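Local coordinates for protein histidinol-phosphate aminotransferase (Clostridium acetobutylicum, PDB 3FTB) that probably transfers amino groups as a pyridoxal-phosphate-dependent aminotransferase, with histidinol phosphate as its likely substrate, at residues 41-52 / 250-261; 87-95 / 108-118. All blocks are in the same frame, centred on the assembly; numbering follows the deposited sequence.

How the interactions relate
Both contacts belong to one aminotransferase chain of the class I and II family, and interaction 2 is nested within the loop that interaction 1 closes. Their centres lie 28 Å apart and their nearest atoms about 10 Å apart, so they do not touch. Interaction 2, its centre 13 Å from that of the chain, lies against the seven-stranded sheet, and Ala87 and Ser88 of 87-95 hold a bound phosphate, probably where the cofactor phosphate would lie. Interaction 1, its centre 22 Å from that of the chain, packs an early helical segment on helix 249-257. What they share is the dimer: both reach the second subunit.

Interaction 1 of 2, residues 41-52 / 250-261; sequences PKSFLNNIDEGI and FAEMAAINCLKD
Segment 41-52 runs back along helix 249-257, with Gly51 beside Phe250, Phe44 beside Ala254 and Ser43 beside Cys258. The axes of 48-52 and 250-257 approach to 8.9 Å and run roughly antiparallel, at 145°. At their closest the CA atoms of Gly51 and Phe250 are 5.1 Å apart, and the lack of a side chain on Gly51 leaves room there for the Phe250 ring, one face of which lies against Gly51 O.

Met253 carries the middle of the contact as a knob set among Phe44, Ile48, Glu50 and Gly51. Its chain leaves the helix with CG anti to the backbone N and then bends at chi2 (-88°) and again at chi3, which brings CE over one face of the Phe44 ring in a CH-pi contact, 3.5 Å from the centroid. SD follows obliquely, completing a Met-aromatic contact. Ala254 CB and Cys258 SG take the edge of the same ring. Phe250 is the second knob; Ile48 CD1 meets its CE1 at 3.7 Å.

Polar groups border this core. Asn257 ND2 turns back to Met253 O at 2.6 Å, so that carbonyl accepts from both the side chain and the backbone N of Asn257. The Glu50 carboxylate stands steeply to the Asn257 amide and forms a salt bridge with Arg65. Farther along, Ser43 OG donates to Asp261 OD2 (2.8 Å) from above the carboxylate plane, and a water that accepts from Lys42 N gives the same oxygen a weak bond.

Phe250 stacks on Phe250 of the second subunit, and Phe44 packs on Leu55 of that subunit. Phe250 and Met253 are thus set as knobs into holes formed by the helical turns of 41-52, packing that continues through Phe250 into the dimer interface of this aminotransferase.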
loop_
_atom_site.group_PDB
_atom_site.type_symbol
_atom_site.label_atom_id
_atom_site.label_comp_id
_atom_site.label_asym_id
_atom_site.label_seq_id
_atom_site.Cartn_x
_atom_site.Cartn_y
_atom_site.Cartn_z
ATOM N N PRO A 41 -20.705 0.236 4.170
ATOM C CA PRO A 41 -21.610 1.347 3.845
ATOM C C PRO A 41 -22.325 1.134 2.514
ATOM O O PRO A 41 -21.723 0.731 1.509
ATOM C CB PRO A 41 -20.671 2.552 3.751
ATOM C CG PRO A 41 -19.558 2.210 4.659
ATOM C CD PRO A 41 -19.365 0.716 4.543
ATOM N N LYS A 42 -23.623 1.402 2.516
ATOM C CA LYS A 42 -24.422 1.170 1.335
ATOM C C LYS A 42 -23.937 2.065 0.205
ATOM O O LYS A 42 -24.226 1.813 -0.963
ATOM C CB LYS A 42 -25.900 1.395 1.649
ATOM C CG LYS A 42 -26.455 0.374 2.637
ATOM C CD LYS A 42 -27.977 0.421 2.736
ATOM C CE LYS A 42 -28.519 -0.617 3.722
ATOM N NZ LYS A 42 -28.213 -0.260 5.135
ATOM N N SER A 43 -23.175 3.098 0.556
ATOM C CA SER A 43 -22.695 4.066 -0.425
ATOM C C SER A 43 -21.450 3.582 -1.176
ATOM O O SER A 43 -20.999 4.216 -2.132
ATOM C CB SER A 43 -22.416 5.412 0.246
ATOM O OG SER A 43 -21.381 5.309 1.211
ATOM N N PHE A 44 -20.891 2.461 -0.747
ATOM C CA PHE A 44 -19.755 1.904 -1.454
ATOM C C PHE A 44 -20.227 1.056 -2.627
ATOM O O PHE A 44 -19.640 1.086 -3.706
ATOM C CB PHE A 44 -18.887 1.059 -0.531
ATOM C CG PHE A 44 -17.715 0.452 -1.229
ATOM C CD1 PHE A 44 -17.846 -0.746 -1.923
ATOM C CD2 PHE A 44 -16.488 1.095 -1.231
ATOM C CE1 PHE A 44 -16.773 -1.303 -2.588
ATOM C CE2 PHE A 44 -15.409 0.541 -1.886
ATOM C CZ PHE A 44 -15.552 -0.660 -2.570
ATOM N N LEU A 45 -21.280 0.283 -2.395
ATOM C CA LEU A 45 -21.919 -0.475 -3.454
ATOM C C LEU A 45 -22.366 0.497 -4.547
ATOM O O LEU A 45 -22.075 0.311 -5.727
ATOM C CB LEU A 45 -23.135 -1.225 -2.899
ATOM C CG LEU A 45 -22.972 -2.273 -1.791
ATOM C CD1 LEU A 45 -22.216 -1.723 -0.584
ATOM C CD2 LEU A 45 -24.342 -2.809 -1.367
ATOM N N ASN A 46 -23.062 1.554 -4.137
ATOM C CA ASN A 46 -23.669 2.501 -5.072
ATOM C C ASN A 46 -22.676 3.175 -6.020
ATOM O O ASN A 46 -23.055 3.619 -7.106
ATOM C CB ASN A 46 -24.482 3.565 -4.319
ATOM C CG ASN A 46 -25.641 2.972 -3.524
ATOM O OD1 ASN A 46 -26.104 1.862 -3.803
ATOM N ND2 ASN A 46 -26.115 3.717 -2.525
ATOM N N ASN A 47 -21.412 3.258 -5.613
ATOM C CA ASN A 47 -20.390 3.881 -6.451
ATOM C C ASN A 47 -19.294 2.926 -6.899
ATOM O O ASN A 47 -18.180 3.361 -7.199
ATOM C CB ASN A 47 -19.769 5.098 -5.760
ATOM C CG ASN A 47 -20.780 6.192 -5.506
ATOM O OD1 ASN A 47 -21.741 6.001 -4.766
ATOM N ND2 ASN A 47 -20.570 7.350 -6.120
ATOM N N ILE A 48 -19.610 1.634 -6.949
ATOM C CA ILE A 48 -18.637 0.635 -7.378
ATOM C C ILE A 48 -18.247 0.844 -8.843
ATOM O O ILE A 48 -17.149 0.466 -9.263
ATOM C CB ILE A 48 -19.169 -0.787 -7.184
ATOM C CG1 ILE A 48 -18.066 -1.809 -7.457
ATOM C CG2 ILE A 48 -20.369 -1.036 -8.088
ATOM C CD1 ILE A 48 -16.907 -1.725 -6.498
ATOM N N ASP A 49 -19.147 1.450 -9.615
ATOM C CA ASP A 49 -18.864 1.761 -11.013
ATOM C C ASP A 49 -17.685 2.712 -11.089
ATOM O O ASP A 49 -16.747 2.496 -11.846
ATOM C CB ASP A 49 -20.078 2.404 -11.681
ATOM C CG ASP A 49 -21.271 1.470 -11.752
ATOM O OD1 ASP A 49 -21.157 0.314 -11.290
ATOM O OD2 ASP A 49 -22.326 1.895 -12.274
ATOM N N GLU A 50 -17.752 3.778 -10.301
ATOM C CA GLU A 50 -16.672 4.747 -10.211
ATOM C C GLU A 50 -15.350 4.024 -9.985
ATOM O O GLU A 50 -14.391 4.225 -10.729
ATOM C CB GLU A 50 -16.956 5.739 -9.075
ATOM C CG GLU A 50 -15.805 6.658 -8.715
ATOM C CD GLU A 50 -16.215 7.752 -7.735
ATOM O OE1 GLU A 50 -15.327 8.310 -7.050
ATOM O OE2 GLU A 50 -17.426 8.051 -7.654
ATOM N N GLY A 51 -15.312 3.178 -8.957
ATOM C CA GLY A 51 -14.129 2.403 -8.636
ATOM C C GLY A 51 -13.595 1.571 -9.791
ATOM O O GLY A 51 -12.415 1.649 -10.115
ATOM N N ILE A 52 -14.457 0.768 -10.408
ATOM C CA ILE A 52 -14.059 -0.057 -11.550
ATOM C C ILE A 52 -13.508 0.748 -12.731
ATOM O O ILE A 52 -12.529 0.351 -13.362
ATOM C CB ILE A 52 -15.216 -0.933 -12.053
ATOM C CG1 ILE A 52 -15.788 -1.761 -10.905
ATOM C CG2 ILE A 52 -14.728 -1.856 -13.160
ATOM C CD1 ILE A 52 -16.899 -2.685 -11.329
ATOM N N PHE A 250 -10.130 1.786 -5.255
ATOM C CA PHE A 250 -11.337 1.502 -4.472
ATOM C C PHE A 250 -11.264 2.203 -3.118
ATOM O O PHE A 250 -12.238 2.809 -2.656
ATOM C CB PHE A 250 -11.524 -0.004 -4.291
ATOM C CG PHE A 250 -11.807 -0.734 -5.572
ATOM C CD1 PHE A 250 -13.068 -0.686 -6.149
ATOM C CD2 PHE A 250 -10.812 -1.469 -6.206
ATOM C CE1 PHE A 250 -13.325 -1.360 -7.333
ATOM C CE2 PHE A 250 -11.070 -2.138 -7.390
ATOM C CZ PHE A 250 -12.328 -2.080 -7.954
ATOM N N ALA A 251 -10.095 2.115 -2.490
ATOM C CA ALA A 251 -9.833 2.834 -1.256
ATOM C C ALA A 251 -10.184 4.294 -1.471
ATOM O O ALA A 251 -10.918 4.887 -0.682
ATOM C CB ALA A 251 -8.368 2.691 -0.861
ATOM N N GLU A 252 -9.666 4.868 -2.552
ATOM C CA GLU A 252 -9.972 6.248 -2.911
ATOM C C GLU A 252 -11.472 6.452 -3.061
ATOM O O GLU A 252 -12.019 7.433 -2.555
ATOM C CB GLU A 252 -9.261 6.624 -4.205
ATOM C CG GLU A 252 -9.445 8.050 -4.630
ATOM C CD GLU A 252 -8.739 8.346 -5.938
ATOM O OE1 GLU A 252 -8.845 7.520 -6.870
ATOM O OE2 GLU A 252 -8.075 9.398 -6.034
ATOM N N MET A 253 -12.134 5.520 -3.749
ATOM C CA MET A 253 -13.575 5.615 -3.961
ATOM C C MET A 253 -14.351 5.594 -2.648
ATOM O O MET A 253 -15.349 6.304 -2.500
ATOM C CB MET A 253 -14.083 4.515 -4.896
ATOM C CG MET A 253 -15.585 4.611 -5.161
ATOM S SD MET A 253 -16.620 3.733 -3.960
ATOM C CE MET A 253 -16.446 2.079 -4.637
ATOM N N ALA A 254 -13.895 4.779 -1.697
ATOM C CA ALA A 254 -14.543 4.707 -0.391
ATOM C C ALA A 254 -14.397 6.009 0.376
ATOM O O ALA A 254 -15.380 6.580 0.829
ATOM C CB ALA A 254 -13.999 3.544 0.429
ATOM N N ALA A 255 -13.160 6.471 0.520
ATOM C CA ALA A 255 -12.877 7.733 1.208
ATOM C C ALA A 255 -13.627 8.920 0.614
ATOM O O ALA A 255 -13.869 9.914 1.288
ATOM C CB ALA A 255 -11.380 8.018 1.196
ATOM N N ILE A 256 -13.990 8.818 -0.656
ATOM C CA ILE A 256 -14.640 9.925 -1.346
ATOM C C ILE A 256 -16.169 9.880 -1.191
ATOM O O ILE A 256 -16.825 10.921 -1.094
ATOM C CB ILE A 256 -14.172 10.014 -2.839
ATOM C CG1 ILE A 256 -12.765 10.641 -2.897
ATOM C CG2 ILE A 256 -15.181 10.783 -3.682
ATOM C CD1 ILE A 256 -12.085 10.681 -4.270
ATOM N N ASN A 257 -16.714 8.667 -1.104
ATOM C CA ASN A 257 -18.159 8.456 -1.093
ATOM C C ASN A 257 -18.747 8.031 0.260
ATOM O O ASN A 257 -19.936 8.218 0.520
ATOM C CB ASN A 257 -18.524 7.433 -2.173
ATOM C CG ASN A 257 -18.139 7.904 -3.571
ATOM O OD1 ASN A 257 -18.750 8.815 -4.116
ATOM N ND2 ASN A 257 -17.122 7.284 -4.150
ATOM N N CYS A 258 -17.905 7.474 1.122
ATOM C CA CYS A 258 -18.378 6.873 2.362
ATOM C C CYS A 258 -18.301 7.788 3.570
ATOM O O CYS A 258 -19.036 7.596 4.525
ATOM C CB CYS A 258 -17.664 5.544 2.631
ATOM S SG CYS A 258 -18.026 4.339 1.339
ATOM N N LEU A 259 -17.434 8.793 3.528
ATOM C CA LEU A 259 -17.319 9.716 4.659
ATOM C C LEU A 259 -18.465 10.736 4.712
ATOM O O LEU A 259 -18.680 11.397 5.741
ATOM C CB LEU A 259 -15.964 10.437 4.651
ATOM C CG LEU A 259 -14.695 9.584 4.727
ATOM C CD1 LEU A 259 -13.495 10.498 4.849
ATOM C CD2 LEU A 259 -14.769 8.648 5.917
ATOM N N LYS A 260 -19.190 10.858 3.597
ATOM C CA LYS A 260 -20.336 11.765 3.497
ATOM C C LYS A 260 -21.578 11.018 3.916
ATOM O O LYS A 260 -22.612 11.628 4.166
ATOM C CB LYS A 260 -20.540 12.246 2.056
ATOM C CG LYS A 260 -19.384 13.006 1.449
ATOM C CD LYS A 260 -19.364 12.799 -0.059
ATOM C CE LYS A 260 -20.768 12.528 -0.586
ATOM N NZ LYS A 260 -20.787 12.133 -2.020
ATOM N N ASP A 261 -21.457 9.692 3.964
ATOM C CA ASP A 261 -22.543 8.775 4.289
ATOM C C ASP A 261 -23.047 8.973 5.722
ATOM O O ASP A 261 -22.873 8.112 6.588
ATOM C CB ASP A 261 -22.058 7.334 4.085
ATOM C CG ASP A 261 -23.195 6.352 3.918
ATOM O OD1 ASP A 261 -24.364 6.737 4.165
ATOM O OD2 ASP A 261 -22.911 5.194 3.539
HETATM O O HOH W 1 -25.094 2.735 4.307
#

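Interaction 2 of 2, residues 87-95 / 108-118; sequences ASEIIELSI and YAEYEINAKKH. With PO4 (phosphate ion), chain E.
Glu92 and Ile91 of helix 87-95 meet helix 110-117 in a helix-strand-helix unit, joined through strand 100-105 of the large aminotransferase sheet. The helix axes cross at -50°, 9.0 Å apart.

Ile91 CD1 comes to the edge of the Tyr108 ring, while its CG2 branch, anti to the backbone N, meets the edge of the Tyr111 ring at CD1 (4.0 Å). Tyr111 OH is hydrogen-bonded to Asp183 OD2. Ile95 puts CD1 against Tyr111 O and CG2 against Ala115 CA, and rests on Ile101 and Ile149 of the sheet.

Glu92 is buried, its chain extended from a CG anti to the backbone N (chi1 167°), and it crosses Lys117 and His118 at about right angles. Lys117 NZ reaches OE1 on the syn side, tilted 26° out of the carboxylate plane, in a salt bridge of 3.1 Å. His118 NE2 gives OE2 a hydrogen bond of 3.2 Å that stays in the ring plane but comes from above the carboxylate plane. The Lys117 ammonium and the His118 N-H would probably favour the ionised form of Glu92. Asn243 of the second subunit adds a weak bond to OE1.

Near the N-terminal end of 87-95 a phosphate ion, also held by Thr214 and Arg223, is gripped by backbone amides: Ala87 N to its O2 at 2.9 Å and Ser88 N to its O1 at 3.0 Å.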
loop_
_atom_site.group_PDB
_atom_site.type_symbol
_atom_site.label_atom_id
_atom_site.label_comp_id
_atom_site.label_asym_id
_atom_site.label_seq_id
_atom_site.Cartn_x
_atom_site.Cartn_y
_atom_site.Cartn_z
ATOM N N ALA A 87 -4.283 2.413 8.374
ATOM C CA ALA A 87 -3.704 3.245 9.436
ATOM C C ALA A 87 -2.308 2.742 9.828
ATOM O O ALA A 87 -1.460 3.508 10.300
ATOM C CB ALA A 87 -4.613 3.289 10.658
ATOM N N SER A 88 -2.080 1.447 9.623
ATOM C CA SER A 88 -0.809 0.817 9.962
ATOM C C SER A 88 0.372 1.617 9.453
ATOM O O SER A 88 1.365 1.794 10.153
ATOM C CB SER A 88 -0.740 -0.585 9.362
ATOM O OG SER A 88 -1.915 -1.316 9.646
ATOM N N GLU A 89 0.265 2.082 8.216
ATOM C CA GLU A 89 1.378 2.745 7.558
ATOM C C GLU A 89 1.730 4.028 8.308
ATOM O O GLU A 89 2.901 4.393 8.442
ATOM C CB GLU A 89 1.037 3.031 6.082
ATOM C CG GLU A 89 2.251 3.288 5.173
ATOM C CD GLU A 89 1.888 3.701 3.732
ATOM O OE1 GLU A 89 0.719 3.543 3.329
ATOM O OE2 GLU A 89 2.779 4.182 2.991
ATOM N N ILE A 90 0.700 4.690 8.821
ATOM C CA ILE A 90 0.856 6.000 9.434
ATOM C C ILE A 90 1.426 5.904 10.847
ATOM O O ILE A 90 2.265 6.720 11.239
ATOM C CB ILE A 90 -0.480 6.751 9.432
ATOM C CG1 ILE A 90 -1.011 6.838 8.003
ATOM C CG2 ILE A 90 -0.338 8.144 10.051
ATOM C CD1 ILE A 90 -2.480 7.042 7.949
ATOM N N ILE A 91 0.972 4.904 11.598
ATOM C CA ILE A 91 1.516 4.610 12.923
ATOM C C ILE A 91 3.018 4.351 12.837
ATOM O O ILE A 91 3.816 5.007 13.519
ATOM C CB ILE A 91 0.829 3.378 13.537
ATOM C CG1 ILE A 91 -0.662 3.658 13.756
ATOM C CG2 ILE A 91 1.518 2.972 14.838
ATOM C CD1 ILE A 91 -1.453 2.452 14.210
ATOM N N GLU A 92 3.402 3.404 11.984
ATOM C CA GLU A 92 4.815 3.123 11.753
ATOM C C GLU A 92 5.590 4.370 11.332
ATOM O O GLU A 92 6.598 4.712 11.948
ATOM C CB GLU A 92 4.995 2.024 10.700
ATOM C CG GLU A 92 6.423 1.909 10.184
ATOM C CD GLU A 92 6.652 0.649 9.378
ATOM O OE1 GLU A 92 6.062 -0.392 9.729
ATOM O OE2 GLU A 92 7.422 0.698 8.394
ATOM N N LEU A 93 5.111 5.040 10.282
ATOM C CA LEU A 93 5.823 6.172 9.685
ATOM C C LEU A 93 5.982 7.364 10.616
ATOM O O LEU A 93 7.051 7.977 10.671
ATOM C CB LEU A 93 5.145 6.629 8.393
ATOM C CG LEU A 93 5.408 5.761 7.166
ATOM C CD1 LEU A 93 4.472 6.167 6.068
ATOM C CD2 LEU A 93 6.853 5.867 6.713
ATOM N N SER A 94 4.918 7.709 11.331
ATOM C CA SER A 94 4.997 8.826 12.258
ATOM C C SER A 94 5.977 8.512 13.392
ATOM O O SER A 94 6.663 9.394 13.903
ATOM C CB SER A 94 3.615 9.195 12.793
ATOM O OG SER A 94 2.971 8.079 13.375
ATOM N N ILE A 95 6.064 7.245 13.764
ATOM C CA ILE A 95 6.984 6.839 14.818
ATOM C C ILE A 95 8.407 6.714 14.260
ATOM O O ILE A 95 9.393 6.873 14.992
ATOM C CB ILE A 95 6.522 5.523 15.493
ATOM C CG1 ILE A 95 5.240 5.754 16.303
ATOM C CG2 ILE A 95 7.622 4.941 16.384
ATOM C CD1 ILE A 95 4.586 4.465 16.790
ATOM N N TYR A 108 -2.199 -0.666 22.072
ATOM C CA TYR A 108 -2.087 -1.434 20.834
ATOM C C TYR A 108 -0.635 -1.823 20.552
ATOM O O TYR A 108 0.247 -0.957 20.448
ATOM C CB TYR A 108 -2.662 -0.591 19.708
ATOM C CG TYR A 108 -2.781 -1.252 18.362
ATOM C CD1 TYR A 108 -3.421 -2.466 18.217
ATOM C CD2 TYR A 108 -2.284 -0.626 17.216
ATOM C CE1 TYR A 108 -3.538 -3.066 16.969
ATOM C CE2 TYR A 108 -2.409 -1.212 15.962
ATOM C CZ TYR A 108 -3.036 -2.432 15.843
ATOM O OH TYR A 108 -3.155 -3.015 14.598
ATOM N N ALA A 109 -0.401 -3.130 20.436
ATOM C CA ALA A 109 0.935 -3.704 20.259
ATOM C C ALA A 109 1.804 -2.973 19.237
ATOM O O ALA A 109 3.004 -2.828 19.447
ATOM C CB ALA A 109 0.830 -5.169 19.887
ATOM N N GLU A 110 1.192 -2.529 18.140
ATOM C CA GLU A 110 1.914 -1.892 17.031
ATOM C C GLU A 110 2.727 -0.624 17.379
ATOM O O GLU A 110 3.679 -0.287 16.670
ATOM C CB GLU A 110 0.971 -1.617 15.843
ATOM C CG GLU A 110 1.490 -0.514 14.893
ATOM C CD GLU A 110 0.848 -0.510 13.497
ATOM O OE1 GLU A 110 -0.397 -0.496 13.406
ATOM O OE2 GLU A 110 1.597 -0.493 12.488
ATOM N N TYR A 111 2.374 0.089 18.445
ATOM C CA TYR A 111 3.172 1.266 18.784
ATOM C C TYR A 111 4.631 0.857 19.034
ATOM O O TYR A 111 5.536 1.383 18.392
ATOM C CB TYR A 111 2.612 2.049 19.979
ATOM C CG TYR A 111 1.143 2.410 19.899
ATOM C CD1 TYR A 111 0.483 2.469 18.678
ATOM C CD2 TYR A 111 0.421 2.714 21.045
ATOM C CE1 TYR A 111 -0.861 2.801 18.598
ATOM C CE2 TYR A 111 -0.933 3.045 20.977
ATOM C CZ TYR A 111 -1.565 3.086 19.746
ATOM O OH TYR A 111 -2.900 3.415 19.665
ATOM N N GLU A 112 4.841 -0.088 19.952
ATOM C CA GLU A 112 6.181 -0.550 20.339
ATOM C C GLU A 112 6.873 -1.442 19.301
ATOM O O GLU A 112 8.103 -1.411 19.158
ATOM C CB GLU A 112 6.127 -1.297 21.675
ATOM C CG GLU A 112 7.484 -1.827 22.124
ATOM C CD GLU A 112 7.399 -2.776 23.300
ATOM O OE1 GLU A 112 6.269 -3.130 23.700
ATOM O OE2 GLU A 112 8.467 -3.168 23.823
ATOM N N ILE A 113 6.089 -2.260 18.609
ATOM C CA ILE A 113 6.611 -3.070 17.521
ATOM C C ILE A 113 7.353 -2.162 16.551
ATOM O O ILE A 113 8.526 -2.374 16.250
ATOM C CB ILE A 113 5.478 -3.723 16.729
ATOM C CG1 ILE A 113 4.717 -4.720 17.599
ATOM C CG2 ILE A 113 6.026 -4.387 15.463
ATOM C CD1 ILE A 113 3.443 -5.237 16.939
ATOM N N ASN A 114 6.647 -1.145 16.066
ATOM C CA ASN A 114 7.194 -0.228 15.067
ATOM C C ASN A 114 8.374 0.577 15.573
ATOM O O ASN A 114 9.352 0.772 14.856
ATOM C CB ASN A 114 6.106 0.692 14.528
ATOM C CG ASN A 114 5.200 -0.014 13.548
ATOM O OD1 ASN A 114 3.983 0.088 13.628
ATOM N ND2 ASN A 114 5.795 -0.757 12.620
ATOM N N ALA A 115 8.276 1.042 16.812
ATOM C CA ALA A 115 9.391 1.713 17.461
ATOM C C ALA A 115 10.663 0.884 17.330
ATOM O O ALA A 115 11.651 1.351 16.762
ATOM C CB ALA A 115 9.073 1.999 18.939
ATOM N N LYS A 116 10.634 -0.340 17.860
ATOM C CA LYS A 116 11.755 -1.270 17.710
ATOM C C LYS A 116 12.131 -1.436 16.238
ATOM O O LYS A 116 13.310 -1.458 15.894
ATOM C CB LYS A 116 11.439 -2.629 18.353
ATOM C CG LYS A 116 11.159 -2.553 19.858
ATOM C CD LYS A 116 11.503 -3.851 20.618
ATOM C CE LYS A 116 10.475 -4.944 20.385
ATOM N NZ LYS A 116 10.301 -5.836 21.570
ATOM N N LYS A 117 11.124 -1.526 15.370
ATOM C CA LYS A 117 11.337 -1.662 13.928
ATOM C C LYS A 117 12.162 -0.526 13.318
ATOM O O LYS A 117 12.761 -0.682 12.249
ATOM C CB LYS A 117 9.994 -1.773 13.196
ATOM C CG LYS A 117 10.117 -1.767 11.683
ATOM C CD LYS A 117 8.829 -2.178 10.985
ATOM C CE LYS A 117 8.954 -2.017 9.473
ATOM N NZ LYS A 117 7.889 -2.748 8.729
ATOM N N HIS A 118 12.185 0.620 13.990
ATOM C CA HIS A 118 12.878 1.794 13.464
ATOM C C HIS A 118 13.923 2.352 14.427
ATOM O O HIS A 118 14.371 3.478 14.270
ATOM C CB HIS A 118 11.873 2.881 13.060
ATOM C CG HIS A 118 11.072 2.535 11.842
ATOM N ND1 HIS A 118 11.529 2.758 10.559
ATOM C CD2 HIS A 118 9.851 1.963 11.712
ATOM C CE1 HIS A 118 10.622 2.344 9.692
ATOM N NE2 HIS A 118 9.595 1.855 10.364
HETATM P P PO4 E . -5.445 -0.694 9.722
HETATM O O1 PO4 E . -4.132 -0.662 8.984
HETATM O O2 PO4 E . -6.157 0.618 9.566
HETATM O O3 PO4 E . -6.348 -1.764 9.165
HETATM O O4 PO4 E . -5.161 -0.924 11.184
#